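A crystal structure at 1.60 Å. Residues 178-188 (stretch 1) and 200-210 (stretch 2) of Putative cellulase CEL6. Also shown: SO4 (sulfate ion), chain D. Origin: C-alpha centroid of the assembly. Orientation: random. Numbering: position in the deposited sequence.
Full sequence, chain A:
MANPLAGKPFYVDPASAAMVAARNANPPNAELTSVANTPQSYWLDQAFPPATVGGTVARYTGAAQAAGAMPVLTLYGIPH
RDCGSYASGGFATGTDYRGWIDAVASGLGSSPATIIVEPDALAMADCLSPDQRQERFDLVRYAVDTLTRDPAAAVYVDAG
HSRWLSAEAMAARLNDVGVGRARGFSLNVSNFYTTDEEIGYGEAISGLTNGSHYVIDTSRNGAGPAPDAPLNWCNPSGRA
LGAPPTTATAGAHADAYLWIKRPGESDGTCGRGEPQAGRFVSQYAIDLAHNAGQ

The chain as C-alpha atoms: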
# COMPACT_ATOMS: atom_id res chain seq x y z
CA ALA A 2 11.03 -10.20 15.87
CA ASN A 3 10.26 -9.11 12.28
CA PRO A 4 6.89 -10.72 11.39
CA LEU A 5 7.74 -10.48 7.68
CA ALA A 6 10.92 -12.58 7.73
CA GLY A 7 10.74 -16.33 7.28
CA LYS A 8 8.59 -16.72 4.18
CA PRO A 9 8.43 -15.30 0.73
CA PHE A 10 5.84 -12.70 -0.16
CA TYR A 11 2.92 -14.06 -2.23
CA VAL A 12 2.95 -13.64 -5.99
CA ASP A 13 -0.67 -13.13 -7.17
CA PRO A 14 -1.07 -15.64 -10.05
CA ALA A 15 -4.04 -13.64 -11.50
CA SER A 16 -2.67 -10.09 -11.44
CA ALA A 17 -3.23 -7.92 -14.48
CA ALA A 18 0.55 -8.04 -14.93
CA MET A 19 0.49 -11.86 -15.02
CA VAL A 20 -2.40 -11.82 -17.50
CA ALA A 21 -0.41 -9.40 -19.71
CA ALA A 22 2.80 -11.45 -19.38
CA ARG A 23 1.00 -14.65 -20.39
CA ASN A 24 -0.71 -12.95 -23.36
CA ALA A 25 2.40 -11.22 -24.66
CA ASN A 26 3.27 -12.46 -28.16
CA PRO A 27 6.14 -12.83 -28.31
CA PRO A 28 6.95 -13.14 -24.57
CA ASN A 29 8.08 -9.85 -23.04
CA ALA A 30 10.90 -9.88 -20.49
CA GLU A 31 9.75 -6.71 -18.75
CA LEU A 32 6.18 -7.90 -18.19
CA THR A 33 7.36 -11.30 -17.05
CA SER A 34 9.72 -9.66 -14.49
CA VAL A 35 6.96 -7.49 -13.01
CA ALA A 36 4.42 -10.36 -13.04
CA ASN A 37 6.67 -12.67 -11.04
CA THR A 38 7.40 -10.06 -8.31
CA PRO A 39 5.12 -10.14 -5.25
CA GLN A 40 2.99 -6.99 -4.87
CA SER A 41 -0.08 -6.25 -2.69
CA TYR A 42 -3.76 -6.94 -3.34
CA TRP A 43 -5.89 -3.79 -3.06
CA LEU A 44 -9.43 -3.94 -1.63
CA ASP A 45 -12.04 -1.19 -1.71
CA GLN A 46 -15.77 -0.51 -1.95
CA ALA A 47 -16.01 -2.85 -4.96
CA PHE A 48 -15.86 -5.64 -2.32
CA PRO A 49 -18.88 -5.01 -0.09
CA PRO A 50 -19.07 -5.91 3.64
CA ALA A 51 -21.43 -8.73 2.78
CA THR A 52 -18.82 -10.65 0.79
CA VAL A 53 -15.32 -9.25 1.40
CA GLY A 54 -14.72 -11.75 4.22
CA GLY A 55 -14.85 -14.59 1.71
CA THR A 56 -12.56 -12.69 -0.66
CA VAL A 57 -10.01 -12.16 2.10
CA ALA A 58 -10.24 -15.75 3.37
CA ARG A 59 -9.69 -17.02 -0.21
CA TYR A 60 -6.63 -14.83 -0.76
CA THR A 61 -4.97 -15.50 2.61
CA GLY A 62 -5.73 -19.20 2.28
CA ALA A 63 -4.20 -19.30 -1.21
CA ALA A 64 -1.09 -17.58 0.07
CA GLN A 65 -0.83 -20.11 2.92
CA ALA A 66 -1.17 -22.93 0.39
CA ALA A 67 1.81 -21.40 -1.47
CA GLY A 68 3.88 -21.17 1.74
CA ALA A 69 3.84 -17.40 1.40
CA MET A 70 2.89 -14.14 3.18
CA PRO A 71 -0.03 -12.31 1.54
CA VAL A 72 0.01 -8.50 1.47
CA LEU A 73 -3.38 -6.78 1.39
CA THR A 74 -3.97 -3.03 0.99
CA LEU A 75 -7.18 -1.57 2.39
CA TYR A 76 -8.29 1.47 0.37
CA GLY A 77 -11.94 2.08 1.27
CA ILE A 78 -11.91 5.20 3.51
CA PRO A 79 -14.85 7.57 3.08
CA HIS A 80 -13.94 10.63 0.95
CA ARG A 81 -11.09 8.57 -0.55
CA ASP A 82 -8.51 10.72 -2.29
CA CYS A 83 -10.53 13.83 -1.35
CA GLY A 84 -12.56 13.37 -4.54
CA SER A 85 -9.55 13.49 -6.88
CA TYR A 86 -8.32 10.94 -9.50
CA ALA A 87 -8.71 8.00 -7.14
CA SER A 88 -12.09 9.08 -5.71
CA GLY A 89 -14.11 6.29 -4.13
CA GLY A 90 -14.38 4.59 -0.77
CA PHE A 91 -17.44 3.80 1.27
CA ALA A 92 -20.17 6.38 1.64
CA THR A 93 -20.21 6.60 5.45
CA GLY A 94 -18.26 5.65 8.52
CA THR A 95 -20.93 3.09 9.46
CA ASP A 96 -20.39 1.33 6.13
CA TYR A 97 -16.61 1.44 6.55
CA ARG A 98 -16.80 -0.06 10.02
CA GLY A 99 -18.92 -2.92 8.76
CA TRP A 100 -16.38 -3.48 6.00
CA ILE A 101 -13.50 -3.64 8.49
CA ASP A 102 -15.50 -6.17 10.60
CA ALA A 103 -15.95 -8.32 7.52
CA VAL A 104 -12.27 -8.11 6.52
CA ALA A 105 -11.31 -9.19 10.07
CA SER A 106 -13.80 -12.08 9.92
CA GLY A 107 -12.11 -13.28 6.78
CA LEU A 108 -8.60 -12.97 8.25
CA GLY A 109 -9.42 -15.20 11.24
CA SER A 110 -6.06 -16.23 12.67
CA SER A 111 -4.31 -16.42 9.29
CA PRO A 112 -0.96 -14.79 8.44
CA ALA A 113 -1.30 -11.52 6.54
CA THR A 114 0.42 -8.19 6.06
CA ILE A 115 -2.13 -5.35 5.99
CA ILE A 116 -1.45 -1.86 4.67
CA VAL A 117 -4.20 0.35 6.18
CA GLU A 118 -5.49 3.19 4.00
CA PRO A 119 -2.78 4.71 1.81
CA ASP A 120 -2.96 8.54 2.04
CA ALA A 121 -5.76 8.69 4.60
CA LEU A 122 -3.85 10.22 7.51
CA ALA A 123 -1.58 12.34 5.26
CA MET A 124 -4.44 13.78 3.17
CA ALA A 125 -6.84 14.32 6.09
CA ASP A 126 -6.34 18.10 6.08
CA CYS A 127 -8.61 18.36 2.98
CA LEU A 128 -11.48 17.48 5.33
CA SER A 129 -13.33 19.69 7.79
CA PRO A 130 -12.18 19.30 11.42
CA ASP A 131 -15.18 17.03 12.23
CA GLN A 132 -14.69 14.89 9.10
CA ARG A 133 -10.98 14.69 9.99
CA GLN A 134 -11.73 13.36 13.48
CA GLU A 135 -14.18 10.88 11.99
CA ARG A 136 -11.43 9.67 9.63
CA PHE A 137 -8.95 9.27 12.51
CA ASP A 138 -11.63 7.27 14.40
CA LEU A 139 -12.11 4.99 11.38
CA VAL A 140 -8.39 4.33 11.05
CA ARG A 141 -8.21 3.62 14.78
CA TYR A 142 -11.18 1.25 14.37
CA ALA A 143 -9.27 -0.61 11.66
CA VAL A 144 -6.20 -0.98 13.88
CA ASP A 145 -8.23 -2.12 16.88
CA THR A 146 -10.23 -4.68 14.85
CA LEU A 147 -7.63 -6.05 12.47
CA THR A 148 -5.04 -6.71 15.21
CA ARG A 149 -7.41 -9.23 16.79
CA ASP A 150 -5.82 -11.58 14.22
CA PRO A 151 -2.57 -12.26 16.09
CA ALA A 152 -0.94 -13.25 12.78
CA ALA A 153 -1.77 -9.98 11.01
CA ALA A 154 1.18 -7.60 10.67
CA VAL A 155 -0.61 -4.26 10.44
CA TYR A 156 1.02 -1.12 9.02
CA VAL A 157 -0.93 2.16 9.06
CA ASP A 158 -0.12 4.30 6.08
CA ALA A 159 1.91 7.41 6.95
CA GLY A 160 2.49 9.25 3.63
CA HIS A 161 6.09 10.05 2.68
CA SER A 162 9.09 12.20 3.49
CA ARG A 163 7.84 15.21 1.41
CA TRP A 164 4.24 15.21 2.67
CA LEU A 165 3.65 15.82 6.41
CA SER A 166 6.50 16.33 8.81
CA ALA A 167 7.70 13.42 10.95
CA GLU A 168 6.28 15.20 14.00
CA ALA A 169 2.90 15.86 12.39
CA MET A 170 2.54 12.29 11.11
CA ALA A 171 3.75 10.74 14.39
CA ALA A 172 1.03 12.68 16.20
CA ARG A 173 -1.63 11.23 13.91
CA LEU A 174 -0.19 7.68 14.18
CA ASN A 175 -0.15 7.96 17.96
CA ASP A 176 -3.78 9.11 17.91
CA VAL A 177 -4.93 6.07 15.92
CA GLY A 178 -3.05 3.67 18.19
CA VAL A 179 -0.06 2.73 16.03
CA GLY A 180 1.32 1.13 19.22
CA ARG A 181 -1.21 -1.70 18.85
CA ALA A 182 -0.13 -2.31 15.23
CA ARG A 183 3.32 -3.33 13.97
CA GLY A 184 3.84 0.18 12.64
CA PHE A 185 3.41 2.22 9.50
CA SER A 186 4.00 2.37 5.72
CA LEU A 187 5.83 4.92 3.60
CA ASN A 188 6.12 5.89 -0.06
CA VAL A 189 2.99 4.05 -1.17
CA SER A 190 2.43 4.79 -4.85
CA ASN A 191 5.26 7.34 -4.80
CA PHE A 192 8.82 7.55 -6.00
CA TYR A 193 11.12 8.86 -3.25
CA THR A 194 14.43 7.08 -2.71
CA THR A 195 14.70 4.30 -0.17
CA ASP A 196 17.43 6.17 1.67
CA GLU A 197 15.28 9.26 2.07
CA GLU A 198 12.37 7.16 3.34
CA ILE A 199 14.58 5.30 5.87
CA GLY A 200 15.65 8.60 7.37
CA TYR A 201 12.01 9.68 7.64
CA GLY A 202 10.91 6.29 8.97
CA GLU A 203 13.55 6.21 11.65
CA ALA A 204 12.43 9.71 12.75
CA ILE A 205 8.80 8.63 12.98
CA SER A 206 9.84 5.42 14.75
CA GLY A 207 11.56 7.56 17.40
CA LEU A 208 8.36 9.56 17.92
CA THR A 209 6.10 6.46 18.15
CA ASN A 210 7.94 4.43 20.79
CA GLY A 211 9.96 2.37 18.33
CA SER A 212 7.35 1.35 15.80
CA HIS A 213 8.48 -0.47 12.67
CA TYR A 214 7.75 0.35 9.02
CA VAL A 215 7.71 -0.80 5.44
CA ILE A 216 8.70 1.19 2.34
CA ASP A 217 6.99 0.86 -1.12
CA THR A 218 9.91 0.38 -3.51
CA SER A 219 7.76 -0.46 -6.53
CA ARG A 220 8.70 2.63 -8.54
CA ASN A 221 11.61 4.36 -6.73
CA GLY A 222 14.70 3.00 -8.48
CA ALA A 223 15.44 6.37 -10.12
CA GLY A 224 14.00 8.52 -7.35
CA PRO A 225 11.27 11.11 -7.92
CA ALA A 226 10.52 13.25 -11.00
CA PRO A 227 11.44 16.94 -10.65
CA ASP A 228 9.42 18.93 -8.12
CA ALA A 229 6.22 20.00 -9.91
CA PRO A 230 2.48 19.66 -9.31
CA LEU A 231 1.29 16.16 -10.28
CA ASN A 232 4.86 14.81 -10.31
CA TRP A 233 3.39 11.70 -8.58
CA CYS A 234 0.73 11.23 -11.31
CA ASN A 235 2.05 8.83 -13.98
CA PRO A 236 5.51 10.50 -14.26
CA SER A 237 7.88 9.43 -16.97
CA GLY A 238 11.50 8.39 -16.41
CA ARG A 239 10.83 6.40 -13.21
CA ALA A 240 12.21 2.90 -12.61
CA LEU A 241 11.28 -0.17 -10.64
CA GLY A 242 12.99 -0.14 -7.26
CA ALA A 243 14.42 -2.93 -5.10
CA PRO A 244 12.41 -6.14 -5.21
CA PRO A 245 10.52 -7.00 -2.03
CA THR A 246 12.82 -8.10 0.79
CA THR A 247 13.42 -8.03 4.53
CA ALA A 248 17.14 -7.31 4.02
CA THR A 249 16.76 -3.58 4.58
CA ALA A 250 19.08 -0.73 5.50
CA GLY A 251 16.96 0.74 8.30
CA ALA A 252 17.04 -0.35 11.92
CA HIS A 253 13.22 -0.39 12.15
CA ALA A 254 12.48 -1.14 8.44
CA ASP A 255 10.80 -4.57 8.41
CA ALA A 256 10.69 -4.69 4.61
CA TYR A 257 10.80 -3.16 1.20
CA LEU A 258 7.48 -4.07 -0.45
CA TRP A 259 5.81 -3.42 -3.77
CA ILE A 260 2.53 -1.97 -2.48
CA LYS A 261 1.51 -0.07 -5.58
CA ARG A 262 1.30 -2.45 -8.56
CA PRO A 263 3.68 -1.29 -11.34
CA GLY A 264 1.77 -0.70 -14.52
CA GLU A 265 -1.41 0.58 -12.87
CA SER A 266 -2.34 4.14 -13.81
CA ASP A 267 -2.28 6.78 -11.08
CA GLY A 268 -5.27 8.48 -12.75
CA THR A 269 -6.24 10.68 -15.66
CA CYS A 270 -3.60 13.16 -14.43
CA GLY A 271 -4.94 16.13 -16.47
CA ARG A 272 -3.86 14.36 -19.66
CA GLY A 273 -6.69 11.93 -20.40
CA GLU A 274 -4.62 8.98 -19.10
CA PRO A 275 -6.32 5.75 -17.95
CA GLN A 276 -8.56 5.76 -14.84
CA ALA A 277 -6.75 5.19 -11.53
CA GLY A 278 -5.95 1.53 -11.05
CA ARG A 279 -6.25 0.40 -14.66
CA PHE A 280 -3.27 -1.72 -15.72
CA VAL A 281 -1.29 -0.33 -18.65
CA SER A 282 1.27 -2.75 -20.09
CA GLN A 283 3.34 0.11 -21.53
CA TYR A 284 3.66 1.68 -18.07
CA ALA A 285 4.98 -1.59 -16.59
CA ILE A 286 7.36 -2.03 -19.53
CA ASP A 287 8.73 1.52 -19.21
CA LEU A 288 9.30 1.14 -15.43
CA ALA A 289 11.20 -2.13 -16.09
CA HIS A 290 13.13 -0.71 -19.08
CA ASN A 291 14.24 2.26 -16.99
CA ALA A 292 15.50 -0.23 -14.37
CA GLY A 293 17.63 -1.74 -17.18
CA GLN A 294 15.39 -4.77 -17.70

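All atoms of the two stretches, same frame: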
# COMPACT_ATOMS: atom_id res chain seq x y z
N GLY A 178 -3.56 4.81 17.47
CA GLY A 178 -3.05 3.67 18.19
C GLY A 178 -2.05 2.83 17.45
O GLY A 178 -2.10 1.63 17.56
N VAL A 179 -1.13 3.44 16.72
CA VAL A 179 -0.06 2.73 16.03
C VAL A 179 0.69 1.71 16.92
O VAL A 179 1.20 0.70 16.43
CB VAL A 179 0.93 3.72 15.36
CG1 VAL A 179 1.70 4.51 16.43
CG2 VAL A 179 1.90 3.03 14.43
N GLY A 180 0.77 2.01 18.21
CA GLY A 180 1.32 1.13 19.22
C GLY A 180 0.74 -0.27 19.28
O GLY A 180 1.43 -1.22 19.71
N ARG A 181 -0.53 -0.42 18.89
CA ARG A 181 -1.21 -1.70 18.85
C ARG A 181 -0.88 -2.47 17.55
O ARG A 181 -0.98 -3.67 17.50
CB ARG A 181 -2.71 -1.45 18.95
CG ARG A 181 -3.55 -2.67 19.17
CD ARG A 181 -5.01 -2.42 19.56
NE ARG A 181 -5.21 -1.46 20.65
CZ ARG A 181 -4.94 -1.69 21.94
NH1 ARG A 181 -4.42 -2.84 22.35
NH2 ARG A 181 -5.18 -0.73 22.84
N ALA A 182 -0.50 -1.72 16.52
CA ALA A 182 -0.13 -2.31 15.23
C ALA A 182 1.37 -2.61 15.23
O ALA A 182 2.09 -2.38 16.23
CB ALA A 182 -0.48 -1.36 14.13
N ARG A 183 1.88 -3.15 14.12
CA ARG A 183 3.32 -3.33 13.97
C ARG A 183 3.99 -1.99 13.68
O ARG A 183 5.13 -1.77 14.10
CB ARG A 183 3.63 -4.34 12.85
CG ARG A 183 5.09 -4.60 12.59
CD ARG A 183 5.86 -5.17 13.78
NE ARG A 183 7.27 -5.35 13.45
CZ ARG A 183 8.21 -5.76 14.27
NH1 ARG A 183 7.91 -6.07 15.52
NH2 ARG A 183 9.46 -5.88 13.84
N GLY A 184 3.31 -1.14 12.93
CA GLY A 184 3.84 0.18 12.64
C GLY A 184 3.13 0.87 11.49
O GLY A 184 1.90 0.98 11.47
N PHE A 185 3.92 1.37 10.56
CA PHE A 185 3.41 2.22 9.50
C PHE A 185 4.06 1.96 8.13
O PHE A 185 5.07 1.28 8.06
CB PHE A 185 3.58 3.72 9.91
CG PHE A 185 5.01 4.11 10.18
CD1 PHE A 185 5.58 3.88 11.42
CD2 PHE A 185 5.80 4.72 9.19
CE1 PHE A 185 6.89 4.24 11.69
CE2 PHE A 185 7.11 5.09 9.48
CZ PHE A 185 7.66 4.82 10.71
N SER A 186 3.45 2.50 7.07
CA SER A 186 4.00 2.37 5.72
C SER A 186 4.33 3.71 5.14
O SER A 186 3.68 4.72 5.46
CB SER A 186 3.03 1.59 4.80
OG SER A 186 1.75 2.17 4.81
N LEU A 187 5.35 3.71 4.29
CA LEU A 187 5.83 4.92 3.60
C LEU A 187 5.97 4.72 2.09
O LEU A 187 6.23 3.61 1.61
CB LEU A 187 7.21 5.27 4.11
CG LEU A 187 7.38 5.61 5.60
CD1 LEU A 187 8.87 5.81 5.95
CD2 LEU A 187 6.55 6.87 5.90
N ASN A 188 5.84 5.83 1.37
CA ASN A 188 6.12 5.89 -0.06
C ASN A 188 5.12 5.18 -0.96
O ASN A 188 5.42 4.94 -2.13
CB ASN A 188 7.53 5.33 -0.36
CG ASN A 188 8.27 6.10 -1.48
OD1 ASN A 188 8.07 7.31 -1.70
ND2 ASN A 188 9.08 5.37 -2.22
N GLY A 200 15.43 7.51 6.44
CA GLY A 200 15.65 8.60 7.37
C GLY A 200 14.35 9.10 8.01
O GLY A 200 14.30 9.43 9.21
N TYR A 201 13.32 9.21 7.18
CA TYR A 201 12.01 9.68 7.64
C TYR A 201 11.36 8.66 8.56
O TYR A 201 10.83 9.03 9.64
CB TYR A 201 11.15 9.95 6.41
CG TYR A 201 9.79 10.56 6.63
CD1 TYR A 201 9.64 11.87 7.10
CD2 TYR A 201 8.64 9.85 6.30
CE1 TYR A 201 8.40 12.45 7.24
CE2 TYR A 201 7.40 10.40 6.48
CZ TYR A 201 7.27 11.72 6.91
OH TYR A 201 6.00 12.23 7.07
N GLY A 202 11.44 7.38 8.17
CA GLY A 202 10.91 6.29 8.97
C GLY A 202 11.56 6.16 10.34
O GLY A 202 10.91 5.93 11.35
N GLU A 203 12.88 6.29 10.38
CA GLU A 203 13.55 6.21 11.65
C GLU A 203 13.13 7.37 12.55
O GLU A 203 13.04 7.19 13.76
CB GLU A 203 15.07 6.16 11.45
CG GLU A 203 15.55 4.87 10.76
CD GLU A 203 15.20 3.58 11.46
OE1 GLU A 203 15.42 3.51 12.70
OE2 GLU A 203 14.75 2.60 10.78
N ALA A 204 12.90 8.55 11.98
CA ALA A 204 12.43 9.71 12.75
C ALA A 204 11.05 9.45 13.33
O ALA A 204 10.82 9.67 14.54
CB ALA A 204 12.43 10.95 11.91
N ILE A 205 10.16 8.90 12.51
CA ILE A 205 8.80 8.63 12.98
C ILE A 205 8.85 7.52 14.02
O ILE A 205 8.14 7.59 15.02
CB ILE A 205 7.85 8.31 11.83
CG1 ILE A 205 7.63 9.56 10.95
CG2 ILE A 205 6.52 7.71 12.34
CD1 ILE A 205 6.73 9.32 9.75
N SER A 206 9.67 6.51 13.79
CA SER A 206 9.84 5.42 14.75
C SER A 206 10.23 5.97 16.13
O SER A 206 9.66 5.57 17.14
CB SER A 206 10.88 4.43 14.26
OG SER A 206 11.07 3.37 15.20
N GLY A 207 11.15 6.92 16.16
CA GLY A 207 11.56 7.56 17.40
C GLY A 207 10.44 8.27 18.14
O GLY A 207 10.45 8.34 19.38
N LEU A 208 9.49 8.81 17.39
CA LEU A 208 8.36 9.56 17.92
C LEU A 208 7.12 8.71 18.20
O LEU A 208 6.11 9.22 18.68
CB LEU A 208 8.00 10.69 16.95
CG LEU A 208 9.09 11.74 16.76
CD1 LEU A 208 8.78 12.65 15.57
CD2 LEU A 208 9.29 12.57 18.04
N THR A 209 7.20 7.41 17.93
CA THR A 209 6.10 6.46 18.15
C THR A 209 6.57 5.26 18.95
O THR A 209 6.17 4.13 18.68
CB THR A 209 5.53 5.97 16.81
OG1 THR A 209 6.60 5.47 15.97
CG2 THR A 209 4.91 7.09 16.05
N ASN A 210 7.49 5.49 19.87
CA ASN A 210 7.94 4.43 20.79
C ASN A 210 8.52 3.21 20.10
O ASN A 210 8.36 2.08 20.55
CB ASN A 210 6.81 4.03 21.74
CG ASN A 210 7.31 3.35 23.01
OD1 ASN A 210 8.22 3.85 23.68
ND2 ASN A 210 6.72 2.18 23.34
S SO4 D . 11.57 -6.62 16.90
O1 SO4 D . 10.16 -6.77 17.26
O2 SO4 D . 11.81 -6.47 15.46
O3 SO4 D . 12.29 -7.84 17.31
O4 SO4 D . 12.13 -5.48 17.63

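The contact between the two stretches is a small, apolar packing of a β-strand against an α-helix, made by van der Waals contact and one CH-π interaction, with no hydrogen bond crossing between them. Strand 184-187 and helix 200-208 run nearly antiparallel, with 157° between their N-to-C directions and a closest axial approach of 9.8 Å, and together the two stretches bury 296 Å².

Side chains alternate along the strand, so Phe185 and Leu187 point toward the helix, whereas Ser186 between them is out of its reach. Phe185 is the centre of the contact and has the largest area covered by the other stretch. Its chi1 of 59° (p) carries the ring to the helix, where CZ lies 3.5 Å from CG2 of Ile205. That methyl sits over one face of the ring, with CG2 of Ile205 3.8 Å from the Phe185 ring centroid and 23° off the ring normal, the geometry of a CH-π interaction. The ring edge meets the helix backbone instead: CZ of Phe185 is 3.5 Å from O of Gly202, near the ring plane. This carbonyl is already engaged within the helix, accepting a 2.8 Å hydrogen bond to O of Gly202 from N of Ser206, so the aromatic edge packs beside an intact helical turn.

Leu187 packs against Tyr201 and Gly202, while Phe185 spans Gly202 to Ile205. CD1 of Leu187 lies 3.7 Å from CA of Gly202, and the absence of a side chain there matters to the fit: an ideal CB on Gly202 would come within 3.3 Å of CD1 of Leu187, a tight approach. CD2 of Leu187 packs at 3.7 Å against CD2 of Tyr201, at the edge of the tyrosine ring. The CA-to-CB bond of Tyr201 points sideways, but the end of its side chain comes nearer the strand.

Beyond the helix, Thr209 extends the contact to the segment that precedes the strand. CG1 of Val179 approaches CB of Thr209 to 4.1 Å, a looser contact between carbon atoms of two residues that both point toward the opposing stretch. The hydroxyl of Thr209 is turned back to its own stretch, where OG1 donates a hydrogen bond to O of Ile205 at 2.8 Å; its polar group is thereby satisfied beside the Phe185 ring.

Arg183 takes no part in this packing. Its guanidinium binds the sulfate ion through two nearly linear hydrogen bonds, NH1 of Arg183 to O1 of SO4 and NH2 of Arg183 to O2 of SO4, each 2.9 Å.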